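Local atomic coordinates of tetratricopeptide TPR_2 repeat protein (Thermobaculum terrenum, PDB entry 5DJS), a protein that joins tetratricopeptide-repeat helices to a GT-B fold of glycosyltransferase family 41 and holds uridine-5'-diphosphate in a pocket. Residues P154-I165 with Y512-C520. The protein carries 1 engineered substitution. Sequence-based numbering, arbitrary orientation.
Sequences PVDPDPHRRLRI and YRRMWRDAC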
loop_
_atom_site.group_PDB
_atom_site.type_symbol
_atom_site.label_atom_id
_atom_site.label_comp_id
_atom_site.label_asym_id
_atom_site.label_seq_id
_atom_site.Cartn_x
_atom_site.Cartn_y
_atom_site.Cartn_z
ATOM N N PRO A 154 17.003 -11.288 -24.695
ATOM C CA PRO A 154 17.712 -10.113 -24.177
ATOM C C PRO A 154 18.925 -9.675 -24.992
ATOM O O PRO A 154 19.590 -10.500 -25.610
ATOM C CB PRO A 154 18.177 -10.573 -22.794
ATOM C CG PRO A 154 17.162 -11.565 -22.376
ATOM C CD PRO A 154 16.694 -12.253 -23.620
ATOM N N VAL A 155 19.215 -8.383 -24.938
ATOM C CA VAL A 155 20.379 -7.806 -25.598
ATOM C C VAL A 155 21.629 -8.061 -24.746
ATOM O O VAL A 155 21.595 -7.851 -23.534
ATOM C CB VAL A 155 20.210 -6.284 -25.766
ATOM C CG1 VAL A 155 21.436 -5.691 -26.436
ATOM C CG2 VAL A 155 18.964 -5.953 -26.573
ATOM N N ASP A 156 22.733 -8.453 -25.389
ATOM C CA ASP A 156 23.933 -8.938 -24.689
ATOM C C ASP A 156 23.507 -10.000 -23.665
ATOM O O ASP A 156 23.617 -9.777 -22.456
ATOM C CB ASP A 156 24.722 -7.764 -24.042
ATOM C CG ASP A 156 26.118 -8.178 -23.499
ATOM O OD1 ASP A 156 26.570 -9.344 -23.701
ATOM O OD2 ASP A 156 26.772 -7.306 -22.871
ATOM N N PRO A 157 22.997 -11.151 -24.145
ATOM C CA PRO A 157 22.518 -12.184 -23.220
ATOM C C PRO A 157 23.659 -12.985 -22.587
ATOM O O PRO A 157 23.795 -14.188 -22.805
ATOM C CB PRO A 157 21.612 -13.054 -24.105
ATOM C CG PRO A 157 22.196 -12.921 -25.469
ATOM C CD PRO A 157 22.819 -11.551 -25.555
ATOM N N ASP A 158 24.448 -12.297 -21.775
ATOM C CA ASP A 158 25.579 -12.866 -21.070
ATOM C C ASP A 158 25.032 -13.146 -19.672
ATOM O O ASP A 158 24.753 -12.196 -18.935
ATOM C CB ASP A 158 26.728 -11.843 -21.042
ATOM C CG ASP A 158 27.976 -12.347 -20.322
ATOM O OD1 ASP A 158 28.015 -13.509 -19.844
ATOM O OD2 ASP A 158 28.939 -11.553 -20.247
ATOM N N PRO A 159 24.848 -14.437 -19.301
ATOM C CA PRO A 159 24.241 -14.728 -17.986
ATOM C C PRO A 159 24.984 -14.167 -16.760
ATOM O O PRO A 159 24.367 -14.020 -15.698
ATOM C CB PRO A 159 24.212 -16.266 -17.940
ATOM C CG PRO A 159 24.252 -16.701 -19.367
ATOM C CD PRO A 159 25.093 -15.676 -20.071
ATOM N N HIS A 160 26.276 -13.854 -16.906
ATOM C CA HIS A 160 27.123 -13.440 -15.786
ATOM C C HIS A 160 27.457 -11.957 -15.744
ATOM O O HIS A 160 28.046 -11.520 -14.772
ATOM C CB HIS A 160 28.428 -14.251 -15.795
ATOM C CG HIS A 160 28.212 -15.734 -15.876
ATOM N ND1 HIS A 160 27.677 -16.466 -14.835
ATOM C CD2 HIS A 160 28.432 -16.615 -16.881
ATOM C CE1 HIS A 160 27.579 -17.735 -15.194
ATOM N NE2 HIS A 160 28.032 -17.853 -16.431
ATOM N N ARG A 161 27.095 -11.176 -16.763
ATOM C CA ARG A 161 27.482 -9.746 -16.799
ATOM C C ARG A 161 26.765 -8.889 -15.754
ATOM O O ARG A 161 25.762 -9.305 -15.161
ATOM C CB ARG A 161 27.276 -9.124 -18.192
ATOM C CG ARG A 161 25.828 -9.005 -18.653
ATOM C CD ARG A 161 25.702 -8.213 -19.939
ATOM N NE ARG A 161 24.956 -6.973 -19.725
ATOM C CZ ARG A 161 23.679 -6.749 -20.058
ATOM N NH1 ARG A 161 22.924 -7.666 -20.655
ATOM N NH2 ARG A 161 23.151 -5.558 -19.793
ATOM N N ARG A 162 27.294 -7.685 -15.544
ATOM C CA ARG A 162 26.668 -6.723 -14.645
ATOM C C ARG A 162 25.296 -6.339 -15.218
ATOM O O ARG A 162 25.187 -5.978 -16.392
ATOM C CB ARG A 162 27.566 -5.489 -14.427
ATOM C CG ARG A 162 26.863 -4.320 -13.732
ATOM C CD ARG A 162 27.732 -3.543 -12.757
ATOM N NE ARG A 162 28.025 -2.178 -13.194
ATOM C CZ ARG A 162 27.907 -1.068 -12.452
ATOM N NH1 ARG A 162 27.484 -1.089 -11.186
ATOM N NH2 ARG A 162 28.221 0.108 -12.995
ATOM N N LEU A 163 24.267 -6.441 -14.378
ATOM C CA LEU A 163 22.875 -6.160 -14.767
ATOM C C LEU A 163 22.452 -4.763 -14.338
ATOM O O LEU A 163 22.870 -4.279 -13.294
ATOM C CB LEU A 163 21.927 -7.181 -14.135
ATOM C CG LEU A 163 21.529 -8.447 -14.905
ATOM C CD1 LEU A 163 22.529 -8.881 -15.968
ATOM C CD2 LEU A 163 21.274 -9.575 -13.915
ATOM N N ARG A 164 21.615 -4.123 -15.148
ATOM C CA ARG A 164 21.036 -2.827 -14.805
ATOM C C ARG A 164 19.619 -3.048 -14.329
ATOM O O ARG A 164 18.810 -3.633 -15.059
ATOM C CB ARG A 164 21.016 -1.914 -16.014
ATOM C CG ARG A 164 22.390 -1.458 -16.405
ATOM C CD ARG A 164 22.312 -0.724 -17.710
ATOM N NE ARG A 164 23.589 -0.109 -18.034
ATOM C CZ ARG A 164 23.941 0.320 -19.242
ATOM N NH1 ARG A 164 23.118 0.224 -20.289
ATOM N NH2 ARG A 164 25.136 0.840 -19.409
ATOM N N ILE A 165 19.331 -2.593 -13.110
ATOM C CA ILE A 165 18.000 -2.720 -12.515
ATOM C C ILE A 165 17.332 -1.356 -12.460
ATOM O O ILE A 165 17.924 -0.375 -12.007
ATOM C CB ILE A 165 18.032 -3.327 -11.095
ATOM C CG1 ILE A 165 18.722 -4.696 -11.110
ATOM C CG2 ILE A 165 16.615 -3.500 -10.557
ATOM C CD1 ILE A 165 19.149 -5.171 -9.742
ATOM N N TYR A 512 16.838 -12.164 -9.035
ATOM C CA TYR A 512 17.094 -11.396 -10.274
ATOM C C TYR A 512 18.043 -12.125 -11.238
ATOM O O TYR A 512 17.835 -12.115 -12.448
ATOM C CB TYR A 512 17.711 -10.020 -9.976
ATOM C CG TYR A 512 16.832 -8.976 -9.299
ATOM C CD1 TYR A 512 15.427 -9.021 -9.360
ATOM C CD2 TYR A 512 17.423 -7.903 -8.623
ATOM C CE1 TYR A 512 14.651 -8.049 -8.736
ATOM C CE2 TYR A 512 16.659 -6.926 -8.005
ATOM C CZ TYR A 512 15.275 -6.994 -8.064
ATOM O OH TYR A 512 14.531 -6.015 -7.440
ATOM N N ARG A 513 19.094 -12.732 -10.698
ATOM C CA ARG A 513 20.071 -13.455 -11.508
ATOM C C ARG A 513 19.442 -14.666 -12.200
ATOM O O ARG A 513 19.728 -14.938 -13.359
ATOM C CB ARG A 513 21.273 -13.884 -10.643
ATOM C CG ARG A 513 22.450 -14.503 -11.405
ATOM C CD ARG A 513 23.041 -13.597 -12.484
ATOM N NE ARG A 513 23.484 -12.290 -11.982
ATOM C CZ ARG A 513 24.109 -11.369 -12.714
ATOM N NH1 ARG A 513 24.386 -11.585 -14.003
ATOM N NH2 ARG A 513 24.462 -10.210 -12.156
ATOM N N ARG A 514 18.587 -15.384 -11.485
ATOM C CA ARG A 514 17.972 -16.590 -12.022
ATOM C C ARG A 514 16.860 -16.258 -13.018
ATOM O O ARG A 514 16.601 -17.034 -13.933
ATOM C CB ARG A 514 17.508 -17.503 -10.882
ATOM C CG ARG A 514 18.700 -18.170 -10.185
ATOM C CD ARG A 514 18.466 -18.554 -8.725
ATOM N NE ARG A 514 17.158 -19.168 -8.524
ATOM C CZ ARG A 514 16.821 -20.411 -8.877
ATOM N NH1 ARG A 514 17.695 -21.235 -9.466
ATOM N NH2 ARG A 514 15.582 -20.841 -8.639
ATOM N N MET A 515 16.221 -15.098 -12.847
ATOM C CA MET A 515 15.334 -14.530 -13.869
ATOM C C MET A 515 16.112 -14.224 -15.151
ATOM O O MET A 515 15.636 -14.495 -16.259
ATOM C CB MET A 515 14.706 -13.207 -13.398
ATOM C CG MET A 515 13.687 -13.282 -12.273
ATOM S SD MET A 515 13.327 -11.618 -11.641
ATOM C CE MET A 515 12.862 -12.018 -9.960
ATOM N N TRP A 516 17.284 -13.616 -14.980
ATOM C CA TRP A 516 18.143 -13.230 -16.097
ATOM C C TRP A 516 18.755 -14.440 -16.810
ATOM O O TRP A 516 18.727 -14.504 -18.039
ATOM C CB TRP A 516 19.243 -12.272 -15.634
ATOM C CG TRP A 516 20.183 -11.894 -16.724
ATOM C CD1 TRP A 516 21.443 -12.360 -16.900
ATOM C CD2 TRP A 516 19.934 -10.985 -17.803
ATOM N NE1 TRP A 516 22.008 -11.796 -18.017
ATOM C CE2 TRP A 516 21.103 -10.946 -18.591
ATOM C CE3 TRP A 516 18.839 -10.199 -18.182
ATOM C CZ2 TRP A 516 21.214 -10.152 -19.734
ATOM C CZ3 TRP A 516 18.948 -9.407 -19.326
ATOM C CH2 TRP A 516 20.131 -9.390 -20.086
ATOM N N ARG A 517 19.299 -15.391 -16.050
ATOM C CA ARG A 517 19.805 -16.629 -16.644
ATOM C C ARG A 517 18.729 -17.249 -17.529
ATOM O O ARG A 517 18.990 -17.532 -18.689
ATOM C CB ARG A 517 20.294 -17.648 -15.590
ATOM C CG ARG A 517 20.481 -19.069 -16.150
ATOM C CD ARG A 517 21.376 -19.989 -15.323
ATOM N NE ARG A 517 21.107 -19.929 -13.884
ATOM C CZ ARG A 517 21.814 -19.238 -12.980
ATOM N NH1 ARG A 517 22.881 -18.505 -13.320
ATOM N NH2 ARG A 517 21.441 -19.278 -11.702
ATOM N N ASP A 518 17.530 -17.432 -16.976
ATOM C CA ASP A 518 16.397 -18.047 -17.698
ATOM C C ASP A 518 15.962 -17.290 -18.961
ATOM O O ASP A 518 15.486 -17.910 -19.911
ATOM C CB ASP A 518 15.184 -18.239 -16.769
ATOM C CG ASP A 518 15.383 -19.363 -15.755
ATOM O OD1 ASP A 518 16.539 -19.698 -15.413
ATOM O OD2 ASP A 518 14.367 -19.909 -15.284
ATOM N N ALA A 519 16.119 -15.967 -18.968
ATOM C CA ALA A 519 15.818 -15.156 -20.152
ATOM C C ALA A 519 16.830 -15.406 -21.277
ATOM O O ALA A 519 16.445 -15.562 -22.438
ATOM C CB ALA A 519 15.774 -13.677 -19.791
ATOM N N CYS A 520 18.116 -15.450 -20.921
ATOM C CA CYS A 520 19.193 -15.793 -21.864
ATOM C C CYS A 520 19.118 -17.262 -22.302
ATOM O O CYS A 520 19.046 -17.550 -23.491
ATOM C CB CYS A 520 20.565 -15.499 -21.243
ATOM S SG CYS A 520 20.736 -13.827 -20.572
#
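The long C-terminal helix 479-521 of the GT-B fold inserts W516 and R513 into the proline-rich loop 154-162, which leads into strand 163-169. W516 NE1 gives a nearly straight hydrogen bond (175°) to D158 O, 2.9 Å away, which lies in the ring plane although the donor stands above the carbonyl plane. Its chi1 of 177° swings the indole out from the helix, where it is sandwiched by L163 CD1, in CH-pi contact 3.5 Å from the centroid of the five-membered ring, and, over the opposite face, C520 SG, each offset toward the rim of the bicycle. At the far end of the indole, P154 CB packs 3.5 Å from W516 CH2, the rigid proline giving an apolar surface, and P154 CG meets the small A519 CB. Strand 163-169, which carries L163, lies in the parallel sheet of one Rossmann-like half, between strands 193-199 and 240-243. R513 bends back at chi2 and chi3, so that NH1 hydrogen-bonds both R161 O (2.9 Å) and P159 O (3.0 Å); the planar, multidonor guanidinium thus ties down the type I beta turn D158-R161, while L163 CD2 lies over its face. R161 sets its guanidinium almost perpendicular to the indole (82°), and its NH1 bonds D156 O within the loop; D239 provides a salt bridge to NH2. Further along the strand, branched I165 places CD1 3.4 Å from Y512 CD2, and the tyrosine hydroxyl hydrogen-bonds with that of Y167.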